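Local coordinates for calcium-dependent protein kinase, putative (Plasmodium falciparum, PDB 3MSE) that probably phosphorylates serine and threonine residues of proteins under calcium control, the piece here being its C-terminal calcium-binding EF-hand region, at residues G54-A66 / N76-I90. Numbering follows the deposited sequence. Where two conformers were deposited one is given.
With CA (calcium ion), chain E; SO4 (sulfate ion), chain C.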
loop_
_atom_site.group_PDB
_atom_site.type_symbol
_atom_site.label_atom_id
_atom_site.label_comp_id
_atom_site.label_asym_id
_atom_site.label_seq_id
_atom_site.Cartn_x
_atom_site.Cartn_y
_atom_site.Cartn_z
ATOM N N GLY A 54 -3.564 15.307 -18.593
ATOM C CA GLY A 54 -3.300 14.809 -17.252
ATOM C C GLY A 54 -4.460 14.912 -16.275
ATOM O O GLY A 54 -4.306 14.609 -15.095
ATOM N N SER A 55 -5.624 15.343 -16.758
ATOM C CA SER A 55 -6.825 15.325 -15.941
ATOM C C SER A 55 -8.056 14.929 -16.783
ATOM O O SER A 55 -8.000 14.924 -18.024
ATOM C CB SER A 55 -7.034 16.672 -15.265
ATOM O OG SER A 55 -7.438 17.613 -16.211
ATOM N N LEU A 56 -9.153 14.599 -16.106
ATOM C CA LEU A 56 -10.360 14.087 -16.776
ATOM C C LEU A 56 -11.519 15.050 -16.705
ATOM O O LEU A 56 -11.958 15.413 -15.620
ATOM C CB LEU A 56 -10.794 12.731 -16.182
ATOM C CG LEU A 56 -9.819 11.561 -16.287
ATOM C CD1 LEU A 56 -10.459 10.272 -15.782
ATOM C CD2 LEU A 56 -9.316 11.395 -17.711
ATOM N N SER A 57 -12.033 15.464 -17.859
ATOM C CA SER A 57 -13.250 16.267 -17.864
ATOM C C SER A 57 -14.476 15.370 -17.612
ATOM O O SER A 57 -14.369 14.149 -17.682
ATOM C CB SER A 57 -13.414 17.032 -19.175
ATOM O OG SER A 57 -13.757 16.164 -20.238
ATOM N N HIS A 58 -15.628 15.976 -17.331
ATOM C CA HIS A 58 -16.873 15.200 -17.208
ATOM C C HIS A 58 -17.171 14.422 -18.494
ATOM O O HIS A 58 -17.468 13.219 -18.446
ATOM C CB HIS A 58 -18.052 16.096 -16.787
ATOM C CG HIS A 58 -18.008 16.517 -15.343
ATOM N ND1 HIS A 58 -19.136 16.877 -14.631
ATOM C CD2 HIS A 58 -16.970 16.630 -14.476
ATOM C CE1 HIS A 58 -18.795 17.208 -13.399
ATOM N NE2 HIS A 58 -17.487 17.065 -13.278
ATOM N N ARG A 59 -17.065 15.098 -19.634
ATOM C CA ARG A 59 -17.309 14.469 -20.937
ATOM C C ARG A 59 -16.398 13.275 -21.209
ATOM O O ARG A 59 -16.867 12.225 -21.657
ATOM C CB ARG A 59 -17.185 15.495 -22.069
ATOM C CG ARG A 59 -17.273 14.887 -23.464
ATOM C CD ARG A 59 -16.863 15.895 -24.534
ATOM N NE ARG A 59 -15.446 16.243 -24.419
ATOM C CZ ARG A 59 -14.446 15.372 -24.542
ATOM N NH1 ARG A 59 -14.695 14.075 -24.765
ATOM N NH2 ARG A 59 -13.197 15.795 -24.425
ATOM N N GLU A 60 -15.099 13.429 -20.943
ATOM C CA GLU A 60 -14.141 12.324 -21.163
ATOM C C GLU A 60 -14.551 11.034 -20.443
ATOM O O GLU A 60 -14.408 9.934 -20.991
ATOM C CB GLU A 60 -12.715 12.702 -20.731
ATOM C CG GLU A 60 -12.003 13.689 -21.695
ATOM C CD GLU A 60 -10.619 14.124 -21.196
ATOM O OE1 GLU A 60 -9.781 14.507 -22.035
ATOM O OE2 GLU A 60 -10.348 14.073 -19.971
ATOM N N ILE A 61 -15.023 11.173 -19.207
ATOM C CA ILE A 61 -15.474 10.026 -18.427
ATOM C C ILE A 61 -16.868 9.579 -18.940
ATOM O O ILE A 61 -17.127 8.388 -19.108
ATOM C CB ILE A 61 -15.545 10.385 -16.922
ATOM C CG1 ILE A 61 -14.140 10.690 -16.379
ATOM C CG2 ILE A 61 -16.185 9.278 -16.098
ATOM C CD1 ILE A 61 -14.165 11.234 -14.971
ATOM N N TYR A 62 -17.740 10.551 -19.165
ATOM C CA TYR A 62 -19.120 10.300 -19.567
ATOM C C TYR A 62 -19.180 9.409 -20.807
ATOM O O TYR A 62 -19.864 8.380 -20.815
ATOM C CB TYR A 62 -19.858 11.607 -19.870
ATOM C CG TYR A 62 -21.362 11.438 -19.909
ATOM C CD1 TYR A 62 -21.986 10.744 -20.959
ATOM C CD2 TYR A 62 -22.163 11.958 -18.889
ATOM C CE1 TYR A 62 -23.386 10.581 -20.983
ATOM C CE2 TYR A 62 -23.552 11.801 -18.899
ATOM C CZ TYR A 62 -24.159 11.112 -19.946
ATOM O OH TYR A 62 -25.537 10.951 -19.946
ATOM N N THR A 63 -18.459 9.808 -21.847
ATOM C CA THR A 63 -18.568 9.118 -23.130
ATOM C C THR A 63 -18.099 7.668 -23.011
ATOM O O THR A 63 -18.599 6.788 -23.717
ATOM C CB THR A 63 -17.834 9.841 -24.289
ATOM O OG1 THR A 63 -18.000 9.080 -25.488
ATOM C CG2 THR A 63 -16.329 9.974 -24.029
ATOM N N VAL A 64 -17.147 7.409 -22.114
ATOM C CA VAL A 64 -16.670 6.050 -21.959
ATOM C C VAL A 64 -17.620 5.218 -21.093
ATOM O O VAL A 64 -17.930 4.081 -21.445
ATOM C CB VAL A 64 -15.199 5.989 -21.462
ATOM C CG1 VAL A 64 -14.791 4.565 -21.170
ATOM C CG2 VAL A 64 -14.252 6.591 -22.527
ATOM N N LEU A 65 -18.068 5.759 -19.960
ATOM C CA LEU A 65 -19.014 5.016 -19.105
ATOM C C LEU A 65 -20.307 4.675 -19.902
ATOM O O LEU A 65 -20.852 3.574 -19.784
ATOM C CB LEU A 65 -19.327 5.777 -17.796
ATOM C CG LEU A 65 -18.182 6.004 -16.768
ATOM C CD1 LEU A 65 -18.652 6.620 -15.411
ATOM C CD2 LEU A 65 -17.337 4.743 -16.520
ATOM N N ALA A 66 -20.752 5.617 -20.729
ATOM C CA ALA A 66 -21.926 5.423 -21.596
ATOM C C ALA A 66 -21.742 4.245 -22.559
ATOM O O ALA A 66 -22.660 3.441 -22.727
ATOM C CB ALA A 66 -22.263 6.708 -22.369
ATOM N N ASN A 76 -23.912 10.382 -13.879
ATOM C CA ASN A 76 -23.961 11.679 -13.199
ATOM C C ASN A 76 -23.681 11.626 -11.694
ATOM O O ASN A 76 -23.002 12.531 -11.162
ATOM C CB ASN A 76 -25.260 12.416 -13.504
ATOM C CG ASN A 76 -25.268 13.026 -14.910
ATOM O OD1 ASN A 76 -24.218 13.270 -15.513
ATOM N ND2 ASN A 76 -26.452 13.258 -15.431
ATOM N N ARG A 77 -24.176 10.590 -11.006
ATOM C CA ARG A 77 -23.832 10.430 -9.591
ATOM C C ARG A 77 -22.350 10.112 -9.389
ATOM O O ARG A 77 -21.765 10.582 -8.420
ATOM C CB ARG A 77 -24.685 9.377 -8.885
ATOM C CG ARG A 77 -26.172 9.730 -8.825
ATOM C CD ARG A 77 -26.964 8.564 -8.257
ATOM N NE ARG A 77 -26.689 8.377 -6.842
ATOM C CZ ARG A 77 -27.124 7.347 -6.123
ATOM N NH1 ARG A 77 -27.870 6.397 -6.691
ATOM N NH2 ARG A 77 -26.831 7.277 -4.828
ATOM N N ILE A 78 -21.774 9.313 -10.294
ATOM C CA ILE A 78 -20.352 8.984 -10.264
ATOM C C ILE A 78 -19.522 10.268 -10.482
ATOM O O ILE A 78 -18.583 10.550 -9.739
ATOM C CB ILE A 78 -20.003 7.902 -11.294
ATOM C CG1 ILE A 78 -20.569 6.544 -10.847
ATOM C CG2 ILE A 78 -18.492 7.798 -11.507
ATOM C CD1 ILE A 78 -20.581 5.513 -11.960
ATOM N N LEU A 79 -19.922 11.058 -11.461
ATOM C CA LEU A 79 -19.246 12.297 -11.774
ATOM C C LEU A 79 -19.212 13.262 -10.593
ATOM O O LEU A 79 -18.149 13.783 -10.274
ATOM C CB LEU A 79 -19.851 12.947 -13.021
ATOM C CG LEU A 79 -19.405 12.319 -14.339
ATOM C CD1 LEU A 79 -20.088 13.043 -15.519
ATOM C CD2 LEU A 79 -17.875 12.357 -14.501
ATOM N N GLN A 80 -20.341 13.455 -9.915
ATOM C CA GLN A 80 -20.391 14.352 -8.759
ATOM C C GLN A 80 -19.719 13.812 -7.481
ATOM O O GLN A 80 -19.360 14.599 -6.594
ATOM C CB GLN A 80 -21.822 14.808 -8.489
ATOM C CG GLN A 80 -22.397 15.650 -9.613
ATOM C CD GLN A 80 -21.634 16.957 -9.835
ATOM O OE1 GLN A 80 -21.336 17.684 -8.891
ATOM N NE2 GLN A 80 -21.346 17.266 -11.088
ATOM N N ALA A 81 -19.548 12.491 -7.390
ATOM C CA ALA A 81 -18.741 11.876 -6.328
ATOM C C ALA A 81 -17.224 12.007 -6.586
ATOM O O ALA A 81 -16.443 12.308 -5.665
ATOM C CB ALA A 81 -19.124 10.408 -6.156
ATOM N N LEU A 82 -16.825 11.765 -7.832
ATOM C CA LEU A 82 -15.443 11.889 -8.255
ATOM C C LEU A 82 -14.942 13.339 -8.166
ATOM O O LEU A 82 -13.847 13.573 -7.656
ATOM C CB LEU A 82 -15.267 11.404 -9.697
ATOM C CG LEU A 82 -15.373 9.906 -9.990
ATOM C CD1 LEU A 82 -15.022 9.675 -11.436
ATOM C CD2 LEU A 82 -14.455 9.063 -9.042
ATOM N N ASP A 83 -15.748 14.278 -8.658
ATOM C CA ASP A 83 -15.383 15.704 -8.714
ATOM C C ASP A 83 -15.553 16.309 -7.321
ATOM O O ASP A 83 -16.462 17.105 -7.050
ATOM C CB ASP A 83 -16.222 16.455 -9.756
ATOM C CG ASP A 83 -15.566 17.769 -10.220
ATOM O OD1 ASP A 83 -14.472 18.128 -9.702
ATOM O OD2 ASP A 83 -16.153 18.440 -11.104
ATOM N N ILE A 84 -14.646 15.909 -6.443
ATOM C CA ILE A 84 -14.759 16.206 -5.031
ATOM C C ILE A 84 -14.569 17.698 -4.741
ATOM O O ILE A 84 -15.122 18.224 -3.768
ATOM C CB ILE A 84 -13.828 15.257 -4.232
ATOM C CG1 ILE A 84 -14.544 14.724 -3.007
ATOM C CG2 ILE A 84 -12.406 15.827 -3.987
ATOM C CD1 ILE A 84 -14.238 13.320 -2.808
ATOM N N ASN A 85 -13.843 18.370 -5.636
ATOM C CA ASN A 85 -13.625 19.812 -5.567
ATOM C C ASN A 85 -14.576 20.610 -6.454
ATOM O O ASN A 85 -14.474 21.844 -6.525
ATOM C CB ASN A 85 -12.166 20.134 -5.920
ATOM C CG ASN A 85 -11.213 19.794 -4.791
ATOM O OD1 ASN A 85 -11.234 20.443 -3.749
ATOM N ND2 ASN A 85 -10.385 18.770 -4.982
ATOM N N ASP A 86 -15.514 19.909 -7.097
ATOM C CA ASP A 86 -16.452 20.516 -8.040
ATOM C C ASP A 86 -15.726 21.463 -9.006
ATOM O O ASP A 86 -16.114 22.622 -9.160
ATOM C CB ASP A 86 -17.572 21.248 -7.294
ATOM C CG ASP A 86 -18.806 21.478 -8.157
ATOM O OD1 ASP A 86 -18.969 20.768 -9.176
ATOM O OD2 ASP A 86 -19.618 22.365 -7.806
ATOM N N ARG A 87 -14.667 20.961 -9.637
ATOM C CA ARG A 87 -13.862 21.762 -10.568
ATOM C C ARG A 87 -14.151 21.572 -12.065
ATOM O O ARG A 87 -13.612 22.318 -12.892
ATOM C CB ARG A 87 -12.370 21.506 -10.318
ATOM C CG ARG A 87 -11.727 22.405 -9.265
ATOM C CD ARG A 87 -10.206 22.395 -9.421
ATOM N NE ARG A 87 -9.685 21.027 -9.511
ATOM C CZ ARG A 87 -9.155 20.355 -8.492
ATOM N NH1 ARG A 87 -9.052 20.924 -7.291
ATOM N NH2 ARG A 87 -8.731 19.110 -8.669
ATOM N N GLY A 88 -14.965 20.577 -12.423
ATOM C CA GLY A 88 -15.159 20.234 -13.839
ATOM C C GLY A 88 -13.953 19.545 -14.470
ATOM O O GLY A 88 -13.968 19.200 -15.655
ATOM N N ASN A 89 -12.905 19.359 -13.669
ATOM C CA ASN A 89 -11.693 18.654 -14.053
ATOM C C ASN A 89 -11.396 17.709 -12.892
ATOM O O ASN A 89 -11.408 18.128 -11.723
ATOM C CB ASN A 89 -10.517 19.637 -14.265
ATOM C CG ASN A 89 -10.763 20.614 -15.426
ATOM O OD1 ASN A 89 -10.532 20.279 -16.595
ATOM N ND2 ASN A 89 -11.259 21.809 -15.110
ATOM N N ILE A 90 -11.150 16.440 -13.205
ATOM C CA ILE A 90 -10.945 15.435 -12.186
ATOM C C ILE A 90 -9.522 14.941 -12.251
ATOM O O ILE A 90 -9.039 14.541 -13.320
ATOM C CB ILE A 90 -11.946 14.259 -12.354
ATOM C CG1 ILE A 90 -13.345 14.722 -11.932
ATOM C CG2 ILE A 90 -11.507 13.047 -11.545
ATOM C CD1 ILE A 90 -14.444 14.194 -12.792
HETATM CA CA CA E . -8.055 15.262 -20.286
HETATM S S SO4 C . -29.177 4.119 -3.713
HETATM O O1 SO4 C . -28.741 2.744 -3.530
HETATM O O2 SO4 C . -28.121 5.060 -3.375
HETATM O O3 SO4 C . -29.478 4.266 -5.131
HETATM O O4 SO4 C . -30.315 4.402 -2.852
HETATM O O HOH W 1 -9.676 18.074 -17.528
HETATM O O HOH W 2 -16.177 18.925 -17.112
HETATM O O HOH W 3 -9.261 16.688 -20.261
#
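Leu-56 and Ile-90 join the two loops of an EF-hand pair through the short antiparallel beta bridge characteristic of this fold. Leu-56 N donates to Ile-90 O at 2.8 Å, and Ile-90 N returns a bond to Leu-56 O. Beyond the bridge, helix 58-66 and helix 76-82 run roughly antiparallel at 144°, their axes 10.6 Å apart at closest approach. The bridge lies directly beside a calcium ion: Ser-55 binds it through its backbone O and Glu-60 through both carboxylate oxygens, with Asp-49, Asn-51 and Asn-53 also in the site. Ser-57 and Glu-60 form a capping box at the start of helix 58-66, and the bond from Ser-57 N to Glu-60 OE2 ties the metal-binding carboxylate back to the N-cap residue.

Apolar side chains meet between the two helices and at the bridge residue Ile-90. Ile-61 CD1 meets Ile-90 CD1 at 3.7 Å and also touches Leu-82, while the CD2 branch of Leu-79 packs on Ile-61 CB and CG2. The other branch, CD1, reaches His-58 CB and the edge of the Tyr-62 ring. Farther along, Leu-65 CD1 rests on Ile-78. From helix 18-48, Leu-48 packs on Ile-61 and Leu-56, and Phe-45 on Leu-56.

The second loop carries no calcium here; instead Asp-83 organises it through hydrogen bonds. Its CG stands anti to the backbone N (chi1 -159°), with OD1 accepting from Arg-87 N and OD2 from Gly-88 N on its syn lone pair. His-58 adds a third bond from the neighbouring helix, its ring turned 78° from the carboxylate plane. This pairing would tend to stabilise a protonated imidazole. His-58 NE2 meets Asp-83 OD2 at 2.9 Å from the anti side, tilted out of the carboxylate plane.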